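Side-chain contacts in purine nucleoside phosphorylase (Thermus thermophilus, PDB 1ODK), which probably catalyses the phosphate-dependent cleavage of purine nucleosides into free purine base and pentose 1-phosphate: residues V6-G11 with V78-R83; L98-L103 with S203-D208; R16-G21 with E226-A231. All coordinates share one frame; numbering follows the deposited sequence.

Interaction 1: residues V6-G11 with V78-R83; sequences VRAHPG and VRLGAR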
loop_
_atom_site.group_PDB
_atom_site.type_symbol
_atom_site.label_atom_id
_atom_site.label_comp_id
_atom_site.label_asym_id
_atom_site.label_seq_id
_atom_site.Cartn_x
_atom_site.Cartn_y
_atom_site.Cartn_z
ATOM N N VAL B 6 -31.566 6.993 9.762
ATOM C CA VAL B 6 -32.279 8.228 10.055
ATOM C C VAL B 6 -33.681 7.983 9.505
ATOM O O VAL B 6 -33.950 8.218 8.327
ATOM C CB VAL B 6 -31.637 9.442 9.347
ATOM C CG1 VAL B 6 -32.407 10.715 9.689
ATOM C CG2 VAL B 6 -30.175 9.579 9.770
ATOM N N ARG B 7 -34.564 7.491 10.370
ATOM C CA ARG B 7 -35.931 7.162 9.979
ATOM C C ARG B 7 -36.887 8.340 9.904
ATOM O O ARG B 7 -37.814 8.465 10.703
ATOM C CB ARG B 7 -36.476 6.084 10.918
ATOM C CG ARG B 7 -35.664 4.798 10.833
ATOM C CD ARG B 7 -36.147 3.728 11.782
ATOM N NE ARG B 7 -35.388 2.496 11.595
ATOM C CZ ARG B 7 -35.567 1.387 12.306
ATOM N NH1 ARG B 7 -36.485 1.350 13.261
ATOM N NH2 ARG B 7 -34.825 0.315 12.059
ATOM N N ALA B 8 -36.656 9.197 8.919
ATOM C CA ALA B 8 -37.484 10.370 8.707
ATOM C C ALA B 8 -38.080 10.290 7.310
ATOM O O ALA B 8 -37.814 9.348 6.566
ATOM C CB ALA B 8 -36.639 11.626 8.838
ATOM N N HIS B 9 -38.897 11.278 6.966
ATOM C CA HIS B 9 -39.502 11.344 5.645
ATOM C C HIS B 9 -38.968 12.602 4.971
ATOM O O HIS B 9 -38.789 13.629 5.625
ATOM C CB HIS B 9 -41.024 11.416 5.752
ATOM C CG HIS B 9 -41.713 11.523 4.427
ATOM N ND1 HIS B 9 -41.555 12.610 3.593
ATOM C CD2 HIS B 9 -42.545 10.671 3.784
ATOM C CE1 HIS B 9 -42.260 12.421 2.492
ATOM N NE2 HIS B 9 -42.871 11.253 2.581
ATOM N N PRO B 10 -38.700 12.541 3.655
ATOM C CA PRO B 10 -38.177 13.698 2.919
ATOM C C PRO B 10 -38.682 15.066 3.386
ATOM O O PRO B 10 -37.897 16.008 3.504
ATOM C CB PRO B 10 -38.562 13.378 1.482
ATOM C CG PRO B 10 -38.330 11.893 1.430
ATOM C CD PRO B 10 -38.941 11.406 2.741
ATOM N N GLY B 11 -39.979 15.176 3.664
ATOM C CA GLY B 11 -40.527 16.449 4.110
ATOM C C GLY B 11 -40.004 16.944 5.451
ATOM O O GLY B 11 -40.071 18.136 5.748
ATOM N N VAL B 78 -28.923 13.141 2.335
ATOM C CA VAL B 78 -28.987 13.572 0.945
ATOM C C VAL B 78 -30.230 12.978 0.283
ATOM O O VAL B 78 -30.910 13.649 -0.499
ATOM C CB VAL B 78 -27.722 13.146 0.161
ATOM C CG1 VAL B 78 -27.932 13.361 -1.337
ATOM C CG2 VAL B 78 -26.529 13.961 0.633
ATOM N N ARG B 79 -30.527 11.723 0.605
ATOM C CA ARG B 79 -31.707 11.071 0.057
ATOM C C ARG B 79 -32.957 11.772 0.580
ATOM O O ARG B 79 -33.987 11.800 -0.088
ATOM C CB ARG B 79 -31.744 9.592 0.455
ATOM C CG ARG B 79 -30.783 8.703 -0.323
ATOM C CD ARG B 79 -30.999 8.849 -1.823
ATOM N NE ARG B 79 -30.870 7.581 -2.539
ATOM C CZ ARG B 79 -31.765 6.597 -2.488
ATOM N NH1 ARG B 79 -32.864 6.728 -1.753
ATOM N NH2 ARG B 79 -31.569 5.485 -3.183
ATOM N N LEU B 80 -32.852 12.347 1.774
ATOM C CA LEU B 80 -33.973 13.045 2.395
ATOM C C LEU B 80 -34.114 14.492 1.931
ATOM O O LEU B 80 -35.004 15.205 2.389
ATOM C CB LEU B 80 -33.840 12.994 3.924
ATOM C CG LEU B 80 -34.056 11.613 4.553
ATOM C CD1 LEU B 80 -33.661 11.624 6.025
ATOM C CD2 LEU B 80 -35.523 11.213 4.386
ATOM N N GLY B 81 -33.230 14.929 1.038
ATOM C CA GLY B 81 -33.315 16.284 0.523
ATOM C C GLY B 81 -32.294 17.300 1.005
ATOM O O GLY B 81 -32.388 18.477 0.644
ATOM N N ALA B 82 -31.326 16.878 1.819
ATOM C CA ALA B 82 -30.319 17.820 2.301
ATOM C C ALA B 82 -29.469 18.281 1.119
ATOM O O ALA B 82 -29.066 17.470 0.283
ATOM C CB ALA B 82 -29.441 17.164 3.376
ATOM N N ARG B 83 -29.201 19.584 1.056
ATOM C CA ARG B 83 -28.420 20.168 -0.034
ATOM C C ARG B 83 -27.193 20.931 0.452
ATOM O O ARG B 83 -26.187 21.018 -0.253
ATOM C CB ARG B 83 -29.312 21.102 -0.856
ATOM C CG ARG B 83 -30.448 20.371 -1.550
ATOM C CD ARG B 83 -29.913 19.486 -2.669
ATOM N NE ARG B 83 -30.745 18.305 -2.894
ATOM C CZ ARG B 83 -32.053 18.332 -3.136
ATOM N NH1 ARG B 83 -32.701 19.490 -3.189
ATOM N NH2 ARG B 83 -32.715 17.195 -3.319
#
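Leu-80 pushes its forked end into the bend of the N-terminal segment, where Val-6, Ala-8 and Pro-10 curve round it. Its CG lies anti to the carbonyl carbon (chi1 -70°), which swings the two methyls toward segment 6-11 although the CB itself does not point there. The branches part company: CD1 lies 4.0 Å from Val-6 CG1, the two side chains meeting at a slant, and also rests against the Ala-8 CB, whereas CD2 goes to the proline. Pro-10 is set at about a right angle to the leucine, and its CD comes within 3.8 Å of Leu-80 CD2. That same methyl reaches the ring at Pro-10 N (3.5 Å) and the backbone at Ala-8 O (3.7 Å). Pro-10 CD also lies over one face of the His-9 ring, toward its rim, and this ring is fixed by a nearly straight bond from Gly-11 N to His-9 ND1 (3.0 Å, 170°) lying in the ring plane. Leu-80 leads out of helix 67-79, which ends in a Schellman motif with Gly-81 at positive phi; Pro-3 and Val-13 add further cover to the leucine. Pro-10 O and Leu-80 O lie 3.2 Å apart, but both are acceptors and cannot bond to each other. The join between tail and helix end therefore rests on apolar packing, with a CA-H...O contact from Pro-10 to Leu-80 O as its polar element.

Interaction 2: residues L98-L103 with S203-D208; sequences LAPGEL and SNRIGD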
loop_
_atom_site.group_PDB
_atom_site.type_symbol
_atom_site.label_atom_id
_atom_site.label_comp_id
_atom_site.label_asym_id
_atom_site.label_seq_id
_atom_site.Cartn_x
_atom_site.Cartn_y
_atom_site.Cartn_z
ATOM N N LEU B 98 -2.776 26.690 18.670
ATOM C CA LEU B 98 -4.226 26.695 18.839
ATOM C C LEU B 98 -4.622 26.527 20.299
ATOM O O LEU B 98 -4.114 25.647 20.997
ATOM C CB LEU B 98 -4.873 25.582 18.007
ATOM C CG LEU B 98 -5.029 25.829 16.506
ATOM C CD1 LEU B 98 -5.581 24.581 15.837
ATOM C CD2 LEU B 98 -5.961 27.005 16.277
ATOM N N ALA B 99 -5.540 27.373 20.754
ATOM C CA ALA B 99 -6.005 27.314 22.132
ATOM C C ALA B 99 -7.451 26.833 22.184
ATOM O O ALA B 99 -8.216 27.035 21.240
ATOM C CB ALA B 99 -5.893 28.687 22.774
ATOM N N PRO B 100 -7.838 26.172 23.288
ATOM C CA PRO B 100 -9.207 25.674 23.435
ATOM C C PRO B 100 -10.217 26.812 23.270
ATOM O O PRO B 100 -10.001 27.917 23.763
ATOM C CB PRO B 100 -9.205 25.091 24.844
ATOM C CG PRO B 100 -7.798 24.559 24.970
ATOM C CD PRO B 100 -6.987 25.707 24.400
ATOM N N GLY B 101 -11.312 26.535 22.569
ATOM C CA GLY B 101 -12.324 27.553 22.347
ATOM C C GLY B 101 -12.137 28.274 21.022
ATOM O O GLY B 101 -13.048 28.941 20.535
ATOM N N GLU B 102 -10.953 28.146 20.433
ATOM C CA GLU B 102 -10.681 28.792 19.156
ATOM C C GLU B 102 -11.416 28.019 18.058
ATOM O O GLU B 102 -11.643 26.815 18.181
ATOM C CB GLU B 102 -9.174 28.799 18.883
ATOM C CG GLU B 102 -8.723 29.912 17.949
ATOM C CD GLU B 102 -7.213 29.970 17.800
ATOM O OE1 GLU B 102 -6.505 29.575 18.754
ATOM O OE2 GLU B 102 -6.736 30.424 16.737
ATOM N N LEU B 103 -11.796 28.706 16.990
ATOM C CA LEU B 103 -12.510 28.051 15.905
ATOM C C LEU B 103 -11.593 27.747 14.731
ATOM O O LEU B 103 -10.583 28.421 14.519
ATOM C CB LEU B 103 -13.667 28.929 15.423
ATOM C CG LEU B 103 -14.680 29.384 16.479
ATOM C CD1 LEU B 103 -15.788 30.166 15.797
ATOM C CD2 LEU B 103 -15.253 28.174 17.226
ATOM N N SER B 203 -11.325 21.709 21.472
ATOM C CA SER B 203 -11.748 21.292 22.804
ATOM C C SER B 203 -10.594 20.815 23.676
ATOM O O SER B 203 -10.771 20.573 24.871
ATOM C CB SER B 203 -12.781 20.173 22.695
ATOM O OG SER B 203 -12.235 19.061 22.006
ATOM N N ASN B 204 -9.414 20.679 23.081
ATOM C CA ASN B 204 -8.251 20.204 23.818
ATOM C C ASN B 204 -7.049 20.086 22.895
ATOM O O ASN B 204 -7.136 20.374 21.704
ATOM C CB ASN B 204 -8.527 18.816 24.393
ATOM C CG ASN B 204 -8.765 17.780 23.306
ATOM O OD1 ASN B 204 -9.792 17.802 22.623
ATOM N ND2 ASN B 204 -7.806 16.880 23.125
ATOM N N ARG B 205 -5.934 19.644 23.465
ATOM C CA ARG B 205 -4.701 19.424 22.720
ATOM C C ARG B 205 -4.436 17.925 22.753
ATOM O O ARG B 205 -4.664 17.273 23.773
ATOM C CB ARG B 205 -3.542 20.180 23.369
ATOM C CG ARG B 205 -3.568 21.671 23.083
ATOM C CD ARG B 205 -3.073 22.478 24.265
ATOM N NE ARG B 205 -3.066 23.908 23.975
ATOM C CZ ARG B 205 -3.138 24.854 24.905
ATOM N NH1 ARG B 205 -3.229 24.518 26.185
ATOM N NH2 ARG B 205 -3.117 26.135 24.555
ATOM N N ILE B 206 -3.973 17.374 21.636
ATOM C CA ILE B 206 -3.694 15.946 21.568
ATOM C C ILE B 206 -2.822 15.541 22.749
ATOM O O ILE B 206 -1.795 16.164 23.011
ATOM C CB ILE B 206 -2.974 15.574 20.254
ATOM C CG1 ILE B 206 -3.843 15.972 19.058
ATOM C CG2 ILE B 206 -2.670 14.080 20.231
ATOM C CD1 ILE B 206 -5.231 15.372 19.075
ATOM N N GLY B 207 -3.247 14.504 23.465
ATOM C CA GLY B 207 -2.491 14.042 24.616
ATOM C C GLY B 207 -3.136 14.388 25.949
ATOM O O GLY B 207 -2.830 13.767 26.970
ATOM N N ASP B 208 -4.020 15.381 25.952
ATOM C CA ASP B 208 -4.699 15.785 27.179
ATOM C C ASP B 208 -5.674 14.705 27.637
ATOM O O ASP B 208 -6.451 14.175 26.840
ATOM C CB ASP B 208 -5.459 17.097 26.970
ATOM C CG ASP B 208 -4.541 18.303 26.900
ATOM O OD1 ASP B 208 -5.052 19.420 26.674
ATOM O OD2 ASP B 208 -3.314 18.134 27.076
#
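Arg-205 leaves the end of strand 195-205 with CG anti to its carbonyl carbon (chi1 -76°) and bends at chi2 (145°), a course that carries the guanidinium across to Leu-98, Ala-99 and Pro-100. Two type II beta turns flank the meeting: Ala-99 to Glu-102 leads into strand 103-106, and Arg-205 to Asp-208 leaves the strand, both within the alpha-beta fold of the phosphorylase superfamily. Pro-100 occupies the second position of its turn and sits over one face of the guanidinium, with its CD above the centre of the group and 3.9 Å from Arg-205 NH2. The ring and the arginine chain cross at about a right angle; the contact is a ring corner against a flat cation. Ala-99 comes in obliquely beside it, CA to Arg-205 NH2 being 3.9 Å. Each turn is also tied by a side chain. Glu-102 OE1 accepts Ala-99 N at 3.1 Å in a nearly straight bond (174°), met close to its C-O axis, and the carboxylate thus clips the ends of the turn together alongside the backbone bond from Glu-102 N to Ala-99 O. Asp-208 OD1 takes Arg-205 N in a weak bond, folding back on the strand end. Deeper in, Ser-203 OG donates to Asn-204 OD1 at 2.8 Å, in the carbonyl plane. Backbone hydrogen bonds of Gly-101 and Glu-102 with Val-202 stitch the first turn to the strand, while Arg-205 also touches Ala-93. At the guanidinium edge, near its plane, Leu-98 O stands 3.6 Å from Arg-205 NE, too long for a bond, and this buried oxygen has no hydrogen-bond partner in the model.

Interaction 3: residues R16-G21 with E226-A231; sequences RVLLPG and EVALEA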
loop_
_atom_site.group_PDB
_atom_site.type_symbol
_atom_site.label_atom_id
_atom_site.label_comp_id
_atom_site.label_asym_id
_atom_site.label_seq_id
_atom_site.Cartn_x
_atom_site.Cartn_y
_atom_site.Cartn_z
ATOM N N ARG B 16 -30.968 22.975 4.237
ATOM C CA ARG B 16 -29.799 23.393 5.004
ATOM C C ARG B 16 -29.751 22.610 6.309
ATOM O O ARG B 16 -30.717 22.605 7.073
ATOM C CB ARG B 16 -29.871 24.897 5.287
ATOM C CG ARG B 16 -29.932 25.735 4.020
ATOM C CD ARG B 16 -30.095 27.221 4.305
ATOM N NE ARG B 16 -30.042 27.989 3.063
ATOM C CZ ARG B 16 -30.981 27.958 2.123
ATOM N NH1 ARG B 16 -30.842 28.682 1.019
ATOM N NH2 ARG B 16 -32.070 27.218 2.293
ATOM N N VAL B 17 -28.614 21.972 6.575
ATOM C CA VAL B 17 -28.480 21.139 7.768
ATOM C C VAL B 17 -27.160 21.304 8.518
ATOM O O VAL B 17 -26.103 21.394 7.897
ATOM C CB VAL B 17 -28.578 19.640 7.378
ATOM C CG1 VAL B 17 -28.743 18.778 8.623
ATOM C CG2 VAL B 17 -29.714 19.427 6.387
ATOM N N LEU B 18 -27.225 21.344 9.849
ATOM C CA LEU B 18 -26.015 21.415 10.666
ATOM C C LEU B 18 -25.789 19.979 11.141
ATOM O O LEU B 18 -26.748 19.272 11.464
ATOM C CB LEU B 18 -26.186 22.333 11.881
ATOM C CG LEU B 18 -26.399 23.838 11.671
ATOM C CD1 LEU B 18 -26.010 24.570 12.954
ATOM C CD2 LEU B 18 -25.568 24.346 10.509
ATOM N N LEU B 19 -24.528 19.555 11.187
ATOM C CA LEU B 19 -24.186 18.198 11.589
ATOM C C LEU B 19 -23.312 18.076 12.835
ATOM O O LEU B 19 -22.094 17.916 12.729
ATOM C CB LEU B 19 -23.474 17.479 10.433
ATOM C CG LEU B 19 -24.235 17.318 9.114
ATOM C CD1 LEU B 19 -23.322 16.729 8.044
ATOM C CD2 LEU B 19 -25.441 16.423 9.332
ATOM N N PRO B 20 -23.908 18.169 14.034
ATOM C CA PRO B 20 -23.044 18.028 15.209
ATOM C C PRO B 20 -22.825 16.524 15.412
ATOM O O PRO B 20 -23.599 15.721 14.901
ATOM C CB PRO B 20 -23.871 18.658 16.327
ATOM C CG PRO B 20 -25.293 18.366 15.902
ATOM C CD PRO B 20 -25.263 18.615 14.408
ATOM N N GLY B 21 -21.776 16.136 16.128
ATOM C CA GLY B 21 -21.550 14.713 16.340
ATOM C C GLY B 21 -22.315 14.197 17.549
ATOM O O GLY B 21 -22.803 13.065 17.575
ATOM N N GLU B 226 -23.254 29.632 15.781
ATOM C CA GLU B 226 -23.733 30.915 15.278
ATOM C C GLU B 226 -23.116 31.175 13.902
ATOM O O GLU B 226 -23.797 31.625 12.976
ATOM C CB GLU B 226 -23.345 32.042 16.237
ATOM C CG GLU B 226 -23.837 33.416 15.803
ATOM C CD GLU B 226 -23.417 34.521 16.758
ATOM O OE1 GLU B 226 -23.869 35.671 16.566
ATOM O OE2 GLU B 226 -22.638 34.244 17.694
ATOM N N VAL B 227 -21.822 30.895 13.768
ATOM C CA VAL B 227 -21.147 31.099 12.489
ATOM C C VAL B 227 -21.763 30.199 11.424
ATOM O O VAL B 227 -22.066 30.647 10.316
ATOM C CB VAL B 227 -19.631 30.797 12.589
ATOM C CG1 VAL B 227 -19.012 30.763 11.200
ATOM C CG2 VAL B 227 -18.942 31.869 13.429
ATOM N N ALA B 228 -21.960 28.930 11.765
ATOM C CA ALA B 228 -22.529 27.974 10.821
ATOM C C ALA B 228 -23.947 28.343 10.381
ATOM O O ALA B 228 -24.268 28.269 9.198
ATOM C CB ALA B 228 -22.512 26.569 11.425
ATOM N N LEU B 229 -24.794 28.733 11.328
ATOM C CA LEU B 229 -26.173 29.099 11.000
ATOM C C LEU B 229 -26.187 30.292 10.054
ATOM O O LEU B 229 -26.896 30.294 9.045
ATOM C CB LEU B 229 -26.958 29.420 12.280
ATOM C CG LEU B 229 -27.316 28.199 13.138
ATOM C CD1 LEU B 229 -27.796 28.641 14.506
ATOM C CD2 LEU B 229 -28.385 27.375 12.435
ATOM N N GLU B 230 -25.395 31.306 10.384
ATOM C CA GLU B 230 -25.303 32.497 9.553
ATOM C C GLU B 230 -24.790 32.143 8.159
ATOM O O GLU B 230 -25.267 32.670 7.150
ATOM C CB GLU B 230 -24.370 33.513 10.207
ATOM C CG GLU B 230 -24.956 34.149 11.450
ATOM C CD GLU B 230 -26.202 34.953 11.137
ATOM O OE1 GLU B 230 -27.269 34.664 11.715
ATOM O OE2 GLU B 230 -26.112 35.878 10.304
ATOM N N ALA B 231 -23.822 31.235 8.110
ATOM C CA ALA B 231 -23.228 30.808 6.850
ATOM C C ALA B 231 -24.185 30.062 5.919
ATOM O O ALA B 231 -24.225 30.342 4.717
ATOM C CB ALA B 231 -21.992 29.941 7.130
#
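Strand 16-20, which runs parallel to its neighbours 56-61 and 84-93 on its two sides, is covered on one face by the C-terminal helix 214-233, and Leu-18 is where the two segments meet. The side chain divides its methyls between successive residues. CD2 takes the CB of Ala-228 at 3.9 Å; CD1 lies 3.7 Å from CD2 of Leu-229. The CB points at the helix, and with CG anti to the carbonyl carbon (chi1 -66°) the fork is laid against these two residues, across a backbone gap that, at its narrowest, is 7.4 Å between Leu-18 CA and Ala-228 CA. Leu-229 starts out along the helix flank, but its end turns inward; the two leucines cross at about a right angle and its CG, 3.9 Å from Leu-18 CD1, also shares in the packing. The small Ala-228 probably lets the helix lie close to the sheet, and it touches Val-86 and Val-88 of strand 84-93; Leu-229 reaches the other way, to Val-58 of strand 56-61 and Phe-33 of helix 23-33. An alanine in place of Leu-18 would lose both methyl contacts and would probably leave a gap between strand and helix, with the Leu-229 side chain freer to turn. Toward the C-terminal end of the helix, Arg-16 NE hydrogen-bonds to Val-232 O, and its NH1 forms a salt bridge with the terminal carboxylate of Val-235 just beyond. Such apolar packing of a helix on parallel strands is typical of the layered alpha-beta fold of the phosphorylase superfamily.

Overall arrangement
From the N terminus, interaction 1 closes the first loop, bringing the tail before strand 16-20 onto the end of helix 67-79. Strand 16-20 itself lies inside that loop and packs against helix 214-233, much later in the chain, so interactions 1 and 3 cross; they touch where Ala-82 CB meets Val-17 CG2 at 3.8 Å. Interaction 2 opens after interaction 1 has closed and is nested within the long loop of interaction 3, joining the turn before strand 103-106 to the end of strand 195-205. Leu-103 CD1 packs on Val-227 CG2 (4.3 Å), so interactions 2 and 3 touch. Interactions 1 and 2, with centres about 34 Å apart, lie on opposite sides of the chain's centre, with interaction 3 bridging them.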